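Local coordinates for UPF0311 protein RPA1785 (Rhodopseudomonas palustris, PDB 3C5O) that is of unknown function but folds as a closed antiparallel beta-barrel of the UPF0311 (DUF3237) family, at residues Y11-T16 / E46-Q51. Sequence-based numbering, arbitrary orientation.
Sequences YVFTIT and EGISGQ
At one end of the antiparallel beta-barrel of this DUF3237 protein, Phe13 on strand 9-27 meets Ile48 at the start of strand 48-62, across the intervening strand 32-45. Val12 and Phe13 form a classic beta bulge opposite Val151, and the CB of Phe13 is directed toward residues 46-51, where it makes the closest approach, 3.7 Å from Ile48 CG2. With chi1 at 53°, CG sits between the backbone N and carbonyl carbon, which sets the near side of the ring beside the same methyl, Phe13 CD1 lying 3.8 Å from Ile48 CG2. Ile48 CD1 stands over one face of the Phe13 ring, 4.2 Å from its plane and nearer the ring's border than its centre. Val43 touches both side chains, and Trp130 and Leu131 also pack on Phe13.

Water joins the backbones beside this apolar pair. Val12 O lies 4.0 Å from Glu46 N, and one water spans them, donating to Val12 O and accepting from Glu46 N, each at 2.8 Å. A second water donates to both Val12 O and Glu46 O, at 2.7 Å each, tying together two acceptors that could not bond directly. The buried side chains thus meet through hydrocarbon packing, whereas bulge and turn are coupled through solvent.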
loop_
_atom_site.group_PDB
_atom_site.type_symbol
_atom_site.label_atom_id
_atom_site.label_comp_id
_atom_site.label_asym_id
_atom_site.label_seq_id
_atom_site.Cartn_x
_atom_site.Cartn_y
_atom_site.Cartn_z
ATOM N N TYR B 11 25.929 9.035 -2.437
ATOM C CA TYR B 11 25.752 8.648 -1.047
ATOM C C TYR B 11 25.452 9.876 -0.225
ATOM O O TYR B 11 26.156 10.885 -0.341
ATOM C CB TYR B 11 27.007 7.955 -0.509
ATOM C CG TYR B 11 27.007 7.837 0.997
ATOM C CD1 TYR B 11 26.252 6.857 1.628
ATOM C CD2 TYR B 11 27.750 8.721 1.783
ATOM C CE1 TYR B 11 26.225 6.744 3.007
ATOM C CE2 TYR B 11 27.727 8.634 3.166
ATOM C CZ TYR B 11 26.960 7.638 3.770
ATOM O OH TYR B 11 26.944 7.534 5.142
ATOM N N VAL B 12 24.405 9.819 0.594
ATOM C CA VAL B 12 24.055 10.970 1.419
ATOM C C VAL B 12 24.173 10.706 2.925
ATOM O O VAL B 12 24.689 11.539 3.650
ATOM C CB VAL B 12 22.654 11.589 1.067
ATOM C CG1 VAL B 12 22.715 12.342 -0.244
ATOM C CG2 VAL B 12 21.561 10.518 1.027
ATOM N N PHE B 13 23.678 9.578 3.417
ATOM C CA PHE B 13 23.802 9.329 4.860
ATOM C C PHE B 13 23.564 7.895 5.204
ATOM O O PHE B 13 23.062 7.137 4.376
ATOM C CB PHE B 13 22.880 10.259 5.701
ATOM C CG PHE B 13 21.428 10.252 5.284
ATOM C CD1 PHE B 13 20.925 11.262 4.463
ATOM C CD2 PHE B 13 20.560 9.257 5.730
ATOM C CE1 PHE B 13 19.607 11.262 4.079
ATOM C CE2 PHE B 13 19.219 9.256 5.350
ATOM C CZ PHE B 13 18.744 10.263 4.525
ATOM N N THR B 14 23.923 7.531 6.432
ATOM C CA THR B 14 23.717 6.179 6.944
ATOM C C THR B 14 22.720 6.166 8.119
ATOM O O THR B 14 22.810 7.002 9.034
ATOM C CB THR B 14 25.052 5.530 7.320
ATOM O OG1 THR B 14 25.893 5.497 6.161
ATOM C CG2 THR B 14 24.856 4.099 7.809
ATOM N N ILE B 15 21.737 5.259 8.030
ATOM C CA ILE B 15 20.800 4.948 9.126
ATOM C C ILE B 15 21.211 3.629 9.767
ATOM O O ILE B 15 21.303 2.595 9.083
ATOM C CB ILE B 15 19.328 4.759 8.634
ATOM C CG1 ILE B 15 18.804 6.027 7.939
ATOM C CG2 ILE B 15 18.410 4.371 9.801
ATOM C CD1 ILE B 15 17.423 5.831 7.292
ATOM N N THR B 16 21.476 3.671 11.067
ATOM C CA THR B 16 21.774 2.483 11.832
ATOM C C THR B 16 20.566 2.206 12.721
ATOM O O THR B 16 20.295 2.972 13.633
ATOM C CB THR B 16 23.031 2.693 12.697
ATOM O OG1 THR B 16 24.151 2.972 11.853
ATOM C CG2 THR B 16 23.348 1.465 13.532
ATOM N N GLU B 46 26.686 14.063 6.018
ATOM C CA GLU B 46 27.017 15.502 6.007
ATOM C C GLU B 46 25.737 16.300 6.151
ATOM O O GLU B 46 24.804 16.136 5.365
ATOM C CB GLU B 46 27.674 15.926 4.694
ATOM C CG GLU B 46 29.040 15.366 4.419
ATOM C CD GLU B 46 29.796 16.215 3.407
ATOM O OE1 GLU B 46 29.280 17.303 3.035
ATOM O OE2 GLU B 46 30.911 15.800 2.994
ATOM N N GLY B 47 25.688 17.172 7.146
ATOM C CA GLY B 47 24.499 18.012 7.343
ATOM C C GLY B 47 23.243 17.239 7.687
ATOM O O GLY B 47 22.119 17.679 7.399
ATOM N N ILE B 48 23.431 16.070 8.289
ATOM C CA ILE B 48 22.319 15.355 8.918
ATOM C C ILE B 48 22.829 14.490 10.060
ATOM O O ILE B 48 23.743 13.696 9.882
ATOM C CB ILE B 48 21.454 14.578 7.896
ATOM C CG1 ILE B 48 20.212 13.984 8.570
ATOM C CG2 ILE B 48 22.300 13.581 7.115
ATOM C CD1 ILE B 48 19.126 13.577 7.594
ATOM N N SER B 49 22.267 14.705 11.244
ATOM C CA SER B 49 22.634 13.944 12.421
ATOM C C SER B 49 21.400 13.728 13.272
ATOM O O SER B 49 20.820 14.681 13.791
ATOM C CB SER B 49 23.716 14.657 13.217
ATOM O OG SER B 49 23.796 14.109 14.516
ATOM N N GLY B 50 20.999 12.476 13.414
ATOM C CA GLY B 50 19.740 12.178 14.054
ATOM C C GLY B 50 19.764 10.959 14.931
ATOM O O GLY B 50 20.727 10.211 14.960
ATOM N N GLN B 51 18.684 10.770 15.664
ATOM C CA GLN B 51 18.536 9.636 16.542
ATOM C C GLN B 51 17.262 8.935 16.063
ATOM O O GLN B 51 16.245 9.597 15.847
ATOM C CB GLN B 51 18.380 10.160 17.974
ATOM C CG GLN B 51 19.114 9.396 19.085
ATOM C CD GLN B 51 20.630 9.284 18.884
ATOM O OE1 GLN B 51 21.293 10.186 18.358
ATOM N NE2 GLN B 51 21.177 8.152 19.306
HETATM O O HOH W 1 27.397 12.212 4.069
HETATM O O HOH W 2 24.026 14.133 3.721
#